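Local coordinates for DyP2 (Amycolatopsis sp. ATCC 39116, PDB 4G2C), which probably oxidises dyes and lignin-related compounds as a multifunctional haem-dependent dye-decolorising peroxidase, at residues S269-R281 with R396-S410. Residues are numbered along the deposited sequence; the frame is centred on the assembly and turned at random.
With HEM (protoporphyrin IX containing Fe), chain C.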
loop_
_atom_site.group_PDB
_atom_site.type_symbol
_atom_site.label_atom_id
_atom_site.label_comp_id
_atom_site.label_asym_id
_atom_site.label_seq_id
_atom_site.Cartn_x
_atom_site.Cartn_y
_atom_site.Cartn_z
ATOM N N SER A 269 8.212 -7.732 9.975
ATOM C CA SER A 269 7.934 -7.587 8.565
ATOM C C SER A 269 8.707 -6.402 7.974
ATOM O O SER A 269 8.918 -5.401 8.650
ATOM C CB SER A 269 6.420 -7.418 8.356
ATOM O OG SER A 269 6.088 -7.498 6.984
ATOM N N TYR A 270 9.130 -6.537 6.716
ATOM C CA TYR A 270 9.705 -5.433 5.940
ATOM C C TYR A 270 8.648 -4.399 5.513
ATOM O O TYR A 270 7.484 -4.739 5.196
ATOM C CB TYR A 270 10.444 -5.954 4.701
ATOM C CG TYR A 270 11.608 -6.832 5.030
ATOM C CD1 TYR A 270 12.831 -6.286 5.429
ATOM C CD2 TYR A 270 11.493 -8.216 4.965
ATOM C CE1 TYR A 270 13.907 -7.102 5.741
ATOM C CE2 TYR A 270 12.553 -9.033 5.267
ATOM C CZ TYR A 270 13.754 -8.476 5.661
ATOM O OH TYR A 270 14.816 -9.298 5.969
ATOM N N PHE A 271 9.073 -3.139 5.500
ATOM C CA PHE A 271 8.152 -2.008 5.371
ATOM C C PHE A 271 8.661 -1.059 4.307
ATOM O O PHE A 271 9.798 -0.594 4.385
ATOM C CB PHE A 271 8.050 -1.296 6.723
ATOM C CG PHE A 271 7.079 -0.142 6.760
ATOM C CD1 PHE A 271 5.711 -0.360 6.679
ATOM C CD2 PHE A 271 7.538 1.163 6.931
ATOM C CE1 PHE A 271 4.831 0.699 6.734
ATOM C CE2 PHE A 271 6.665 2.224 6.996
ATOM C CZ PHE A 271 5.310 1.999 6.897
ATOM N N VAL A 272 7.833 -0.804 3.297
ATOM C CA VAL A 272 8.159 0.168 2.252
ATOM C C VAL A 272 7.469 1.467 2.589
ATOM O O VAL A 272 6.262 1.472 2.802
ATOM C CB VAL A 272 7.616 -0.248 0.863
ATOM C CG1 VAL A 272 8.238 0.624 -0.236
ATOM C CG2 VAL A 272 7.859 -1.711 0.594
ATOM N N PHE A 273 8.226 2.561 2.651
ATOM C CA PHE A 273 7.638 3.905 2.698
ATOM C C PHE A 273 8.081 4.697 1.470
ATOM O O PHE A 273 9.281 4.832 1.218
ATOM C CB PHE A 273 8.034 4.659 3.980
ATOM C CG PHE A 273 7.340 5.985 4.132
ATOM C CD1 PHE A 273 7.723 7.074 3.362
ATOM C CD2 PHE A 273 6.282 6.138 5.014
ATOM C CE1 PHE A 273 7.067 8.298 3.476
ATOM C CE2 PHE A 273 5.624 7.356 5.138
ATOM C CZ PHE A 273 6.021 8.434 4.367
ATOM N N ARG A 274 7.118 5.193 0.694
ATOM C CA ARG A 274 7.408 6.024 -0.481
ATOM C C ARG A 274 6.401 7.185 -0.578
ATOM O O ARG A 274 5.190 6.955 -0.656
ATOM C CB ARG A 274 7.324 5.197 -1.770
ATOM C CG ARG A 274 8.555 4.382 -2.143
ATOM C CD ARG A 274 8.209 3.265 -3.149
ATOM N NE ARG A 274 8.052 3.748 -4.526
ATOM C CZ ARG A 274 9.078 3.935 -5.352
ATOM N NH1 ARG A 274 10.303 3.679 -4.925
ATOM N NH2 ARG A 274 8.893 4.375 -6.592
ATOM N N LYS A 275 6.900 8.422 -0.591
ATOM C CA LYS A 275 6.037 9.601 -0.714
ATOM C C LYS A 275 5.790 9.855 -2.186
ATOM O O LYS A 275 6.732 10.119 -2.946
ATOM C CB LYS A 275 6.687 10.836 -0.073
ATOM C CG LYS A 275 5.753 12.034 0.099
ATOM C CD LYS A 275 6.513 13.257 0.595
ATOM C CE LYS A 275 5.573 14.429 0.889
ATOM N NZ LYS A 275 6.240 15.576 1.578
ATOM N N LEU A 276 4.525 9.749 -2.590
ATOM C CA LEU A 276 4.158 9.824 -3.999
ATOM C C LEU A 276 3.259 11.028 -4.217
ATOM O O LEU A 276 2.129 11.077 -3.729
ATOM C CB LEU A 276 3.438 8.540 -4.443
ATOM C CG LEU A 276 4.185 7.239 -4.132
ATOM C CD1 LEU A 276 3.345 6.006 -4.466
ATOM C CD2 LEU A 276 5.522 7.180 -4.868
ATOM N N GLU A 277 3.763 12.003 -4.952
ATOM C CA GLU A 277 2.980 13.193 -5.216
ATOM C C GLU A 277 2.030 12.944 -6.373
ATOM O O GLU A 277 2.411 12.376 -7.402
ATOM C CB GLU A 277 3.885 14.389 -5.514
ATOM C CG GLU A 277 3.141 15.725 -5.469
ATOM C CD GLU A 277 4.039 16.888 -5.826
ATOM O OE1 GLU A 277 4.402 17.014 -7.015
ATOM O OE2 GLU A 277 4.386 17.668 -4.916
ATOM N N GLN A 278 0.790 13.381 -6.195
ATOM C CA GLN A 278 -0.250 13.244 -7.207
ATOM C C GLN A 278 -0.632 14.590 -7.847
ATOM O O GLN A 278 -1.200 15.458 -7.188
ATOM C CB GLN A 278 -1.497 12.638 -6.567
ATOM C CG GLN A 278 -1.313 11.221 -6.022
ATOM C CD GLN A 278 -2.623 10.647 -5.503
ATOM O OE1 GLN A 278 -2.896 10.671 -4.299
ATOM N NE2 GLN A 278 -3.441 10.140 -6.408
ATOM N N ASN A 279 -0.323 14.762 -9.128
ATOM C CA ASN A 279 -0.815 15.905 -9.874
ATOM C C ASN A 279 -2.226 15.582 -10.376
ATOM O O ASN A 279 -2.409 15.103 -11.502
ATOM C CB ASN A 279 0.127 16.225 -11.040
ATOM C CG ASN A 279 -0.264 17.501 -11.785
ATOM O OD1 ASN A 279 -1.426 17.897 -11.811
ATOM N ND2 ASN A 279 0.719 18.145 -12.388
ATOM N N VAL A 280 -3.212 15.819 -9.517
ATOM C CA VAL A 280 -4.600 15.525 -9.820
ATOM C C VAL A 280 -5.039 16.249 -11.079
ATOM O O VAL A 280 -5.708 15.671 -11.944
ATOM C CB VAL A 280 -5.502 15.940 -8.672
ATOM C CG1 VAL A 280 -6.966 15.610 -8.998
ATOM C CG2 VAL A 280 -5.052 15.257 -7.403
ATOM N N ARG A 281 -4.632 17.510 -11.189
ATOM C CA ARG A 281 -4.954 18.311 -12.360
ATOM C C ARG A 281 -4.619 17.583 -13.660
ATOM O O ARG A 281 -5.454 17.460 -14.560
ATOM C CB ARG A 281 -4.233 19.665 -12.304
ATOM C CG ARG A 281 -4.392 20.513 -13.578
ATOM C CD ARG A 281 -4.407 22.026 -13.280
ATOM N NE ARG A 281 -3.088 22.603 -12.994
ATOM C CZ ARG A 281 -2.822 23.435 -11.981
ATOM N NH1 ARG A 281 -3.781 23.792 -11.118
ATOM N NH2 ARG A 281 -1.586 23.910 -11.819
ATOM N N ARG A 396 -8.421 21.305 -9.811
ATOM C CA ARG A 396 -7.759 20.285 -8.998
ATOM C C ARG A 396 -6.320 20.674 -8.646
ATOM O O ARG A 396 -5.630 21.310 -9.432
ATOM C CB ARG A 396 -7.755 18.930 -9.716
ATOM C CG ARG A 396 -9.103 18.493 -10.274
ATOM C CD ARG A 396 -10.109 18.245 -9.178
ATOM N NE ARG A 396 -11.328 17.661 -9.727
ATOM C CZ ARG A 396 -12.414 17.373 -9.017
ATOM N NH1 ARG A 396 -12.446 17.620 -7.712
ATOM N NH2 ARG A 396 -13.469 16.839 -9.615
ATOM N N PRO A 397 -5.849 20.269 -7.462
ATOM C CA PRO A 397 -4.446 20.532 -7.130
ATOM C C PRO A 397 -3.504 19.856 -8.125
ATOM O O PRO A 397 -3.882 18.891 -8.787
ATOM C CB PRO A 397 -4.292 19.904 -5.747
ATOM C CG PRO A 397 -5.430 18.936 -5.638
ATOM C CD PRO A 397 -6.547 19.528 -6.402
ATOM N N ALA A 398 -2.294 20.379 -8.241
ATOM C CA ALA A 398 -1.295 19.797 -9.128
ATOM C C ALA A 398 -0.092 19.267 -8.342
ATOM O O ALA A 398 0.728 18.532 -8.893
ATOM C CB ALA A 398 -0.845 20.819 -10.171
ATOM N N LYS A 399 0.006 19.634 -7.064
ATOM C CA LYS A 399 1.142 19.219 -6.227
ATOM C C LYS A 399 0.828 19.287 -4.742
ATOM O O LYS A 399 -0.202 19.824 -4.346
ATOM C CB LYS A 399 2.371 20.085 -6.514
ATOM C CG LYS A 399 2.158 21.574 -6.230
ATOM C CD LYS A 399 3.445 22.369 -6.430
ATOM C CE LYS A 399 3.222 23.871 -6.183
ATOM N NZ LYS A 399 4.506 24.631 -6.098
ATOM N N ASP A 400 1.734 18.743 -3.927
ATOM C CA ASP A 400 1.669 18.860 -2.463
ATOM C C ASP A 400 0.492 18.130 -1.829
ATOM O O ASP A 400 0.175 18.346 -0.654
ATOM C CB ASP A 400 1.662 20.325 -2.018
ATOM C CG ASP A 400 3.005 20.995 -2.209
ATOM O OD1 ASP A 400 3.985 20.290 -2.520
ATOM O OD2 ASP A 400 3.084 22.226 -2.036
ATOM N N VAL A 401 -0.160 17.297 -2.627
ATOM C CA VAL A 401 -1.066 16.277 -2.125
ATOM C C VAL A 401 -0.617 14.969 -2.782
ATOM O O VAL A 401 0.127 14.980 -3.774
ATOM C CB VAL A 401 -2.516 16.527 -2.572
ATOM C CG1 VAL A 401 -3.015 17.908 -2.114
ATOM C CG2 VAL A 401 -2.608 16.376 -4.088
ATOM N N GLY A 402 -1.070 13.844 -2.248
ATOM C CA GLY A 402 -0.708 12.573 -2.833
ATOM C C GLY A 402 -0.799 11.428 -1.864
ATOM O O GLY A 402 -1.616 11.453 -0.929
ATOM N N LEU A 403 0.040 10.415 -2.080
ATOM C CA LEU A 403 -0.051 9.212 -1.269
ATOM C C LEU A 403 1.220 8.900 -0.508
ATOM O O LEU A 403 2.302 8.811 -1.086
ATOM C CB LEU A 403 -0.459 7.994 -2.125
ATOM C CG LEU A 403 -0.604 6.631 -1.414
ATOM C CD1 LEU A 403 -1.789 6.609 -0.438
ATOM C CD2 LEU A 403 -0.749 5.495 -2.444
ATOM N N LEU A 404 1.071 8.708 0.797
ATOM C CA LEU A 404 2.139 8.133 1.582
ATOM C C LEU A 404 2.008 6.624 1.373
ATOM O O LEU A 404 1.302 5.950 2.112
ATOM C CB LEU A 404 2.014 8.515 3.065
ATOM C CG LEU A 404 2.137 9.988 3.492
ATOM C CD1 LEU A 404 1.995 10.113 5.007
ATOM C CD2 LEU A 404 3.447 10.608 3.050
ATOM N N PHE A 405 2.639 6.103 0.326
ATOM C CA PHE A 405 2.506 4.679 0.040
ATOM C C PHE A 405 3.216 3.856 1.106
ATOM O O PHE A 405 4.383 4.088 1.407
ATOM C CB PHE A 405 3.039 4.329 -1.356
ATOM C CG PHE A 405 2.970 2.850 -1.673
ATOM C CD1 PHE A 405 1.808 2.288 -2.185
ATOM C CD2 PHE A 405 4.059 2.021 -1.426
ATOM C CE1 PHE A 405 1.731 0.931 -2.460
ATOM C CE2 PHE A 405 3.993 0.662 -1.702
ATOM C CZ PHE A 405 2.828 0.113 -2.224
ATOM N N MET A 406 2.512 2.902 1.697
ATOM C CA MET A 406 3.128 2.016 2.688
ATOM C C MET A 406 2.705 0.575 2.447
ATOM O O MET A 406 1.569 0.331 2.047
ATOM C CB MET A 406 2.755 2.470 4.105
ATOM C CG MET A 406 3.339 3.833 4.459
ATOM S SD MET A 406 2.933 4.393 6.111
ATOM C CE MET A 406 1.430 5.308 5.741
ATOM N N ALA A 407 3.614 -0.376 2.682
ATOM C CA ALA A 407 3.293 -1.803 2.534
ATOM C C ALA A 407 4.212 -2.681 3.373
ATOM O O ALA A 407 5.371 -2.345 3.590
ATOM C CB ALA A 407 3.358 -2.224 1.070
ATOM N N PHE A 408 3.678 -3.801 3.855
ATOM C CA PHE A 408 4.486 -4.819 4.502
ATOM C C PHE A 408 4.738 -5.954 3.516
ATOM O O PHE A 408 3.818 -6.380 2.811
ATOM C CB PHE A 408 3.799 -5.340 5.764
ATOM C CG PHE A 408 3.807 -4.361 6.900
ATOM C CD1 PHE A 408 4.996 -4.042 7.547
ATOM C CD2 PHE A 408 2.639 -3.747 7.311
ATOM C CE1 PHE A 408 5.022 -3.131 8.596
ATOM C CE2 PHE A 408 2.653 -2.845 8.356
ATOM C CZ PHE A 408 3.855 -2.534 9.006
ATOM N N ASN A 409 6.000 -6.380 3.438
ATOM C CA ASN A 409 6.454 -7.496 2.614
ATOM C C ASN A 409 7.281 -8.453 3.470
ATOM O O ASN A 409 8.022 -8.020 4.377
ATOM C CB ASN A 409 7.404 -7.032 1.514
ATOM C CG ASN A 409 6.758 -6.122 0.498
ATOM O OD1 ASN A 409 7.443 -5.663 -0.410
ATOM N ND2 ASN A 409 5.450 -5.859 0.628
ATOM N N SER A 410 7.197 -9.744 3.166
ATOM C CA SER A 410 8.143 -10.693 3.748
ATOM C C SER A 410 9.378 -10.802 2.858
ATOM O O SER A 410 10.400 -11.327 3.264
ATOM C CB SER A 410 7.496 -12.063 3.956
ATOM O OG SER A 410 7.047 -12.610 2.734
HETATM C CHA HEM C . -5.211 -0.922 -5.987
HETATM C CHB HEM C . -4.417 3.827 -6.650
HETATM C CHC HEM C . 0.329 3.212 -5.819
HETATM C CHD HEM C . -0.360 -1.577 -5.947
HETATM C C1A HEM C . -5.417 0.417 -6.222
HETATM C C2A HEM C . -6.704 1.038 -6.456
HETATM C C3A HEM C . -6.477 2.345 -6.632
HETATM C C4A HEM C . -5.051 2.596 -6.515
HETATM C CMA HEM C . -7.538 3.423 -6.914
HETATM C CAA HEM C . -8.066 0.289 -6.483
HETATM C CBA HEM C . -8.595 0.144 -5.052
HETATM C CGA HEM C . -8.038 -1.080 -4.362
HETATM O O1A HEM C . -8.150 -2.199 -4.894
HETATM O O2A HEM C . -7.470 -0.953 -3.257
HETATM C C1B HEM C . -3.066 4.101 -6.497
HETATM C C2B HEM C . -2.402 5.401 -6.576
HETATM C C3B HEM C . -1.088 5.209 -6.341
HETATM C C4B HEM C . -0.877 3.804 -6.089
HETATM C CMB HEM C . -3.106 6.742 -6.901
HETATM C CAB HEM C . 0.058 6.243 -6.288
HETATM C CBB HEM C . -0.194 7.539 -6.088
HETATM C C1C HEM C . 0.564 1.855 -5.861
HETATM C C2C HEM C . 1.870 1.217 -5.883
HETATM C C3C HEM C . 1.669 -0.112 -5.901
HETATM C C4C HEM C . 0.239 -0.346 -5.897
HETATM C CMC HEM C . 3.242 1.949 -5.848
HETATM C CAC HEM C . 2.742 -1.226 -5.966
HETATM C CBC HEM C . 3.983 -0.977 -6.412
HETATM C C1D HEM C . -1.713 -1.841 -5.912
HETATM C C2D HEM C . -2.273 -3.154 -5.731
HETATM C C3D HEM C . -3.777 -2.925 -5.728
HETATM C C4D HEM C . -3.980 -1.524 -5.922
HETATM C CMD HEM C . -1.507 -4.477 -5.562
HETATM C CAD HEM C . -4.875 -3.962 -5.596
HETATM C CBD HEM C . -4.915 -4.634 -6.953
HETATM C CGD HEM C . -5.894 -5.762 -6.783
HETATM O O1D HEM C . -5.667 -6.604 -5.875
HETATM O O2D HEM C . -6.912 -5.769 -7.527
HETATM N NA HEM C . -4.440 1.385 -6.254
HETATM N NB HEM C . -2.097 3.163 -6.195
HETATM N NC HEM C . -0.410 0.869 -5.872
HETATM N ND HEM C . -2.748 -0.919 -6.019
HETATM FE FE HEM C . -2.427 1.181 -6.283
HETATM O O HOH W 1 2.953 17.087 -9.009
#
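Met-406 lies beside two rings on one face of the sheet, running alongside Phe-271 and Phe-273: its SD meets the edge of Phe-271, 3.5 Å from CZ, and lies 3.9 Å from CD2 of Phe-273, a pair of Met-aromatic contacts that suit a flexible thioether. Phe-271, with CG anti to its backbone N (chi1 -177°), also brings CD1 over a face of the Phe-408 ring, 3.4 Å from CE1, the two planes inclined at 43°. Strands 269-278 and 402-409 are antiparallel neighbours in a sheet of this DyP-type peroxidase where the former also pairs with strand 474-484, and the opposite face looks onto the haem. There Phe-405 presses CE1 to 3.4 Å from haem C2C, while Leu-276 lies alongside Phe-405, its CD1 3.5 Å from Phe-405 CB, and Leu-403 adds CD2 to the same apolar wall. Gly-402 suits its position because a CB would clash with Leu-276 O. Beyond it, extended Glu-277 receives Asp-400 N at OE2 (3.0 Å), from above the carboxylate plane. Shortening this side chain to an alanine would probably leave Asp-400 N without its acceptor and the loop at 398-400 freer to shift. Farther on, Arg-281 N donates to Pro-397 O (2.9 Å), and Ala-398 CB sits over one guanidinium face of Arg-281.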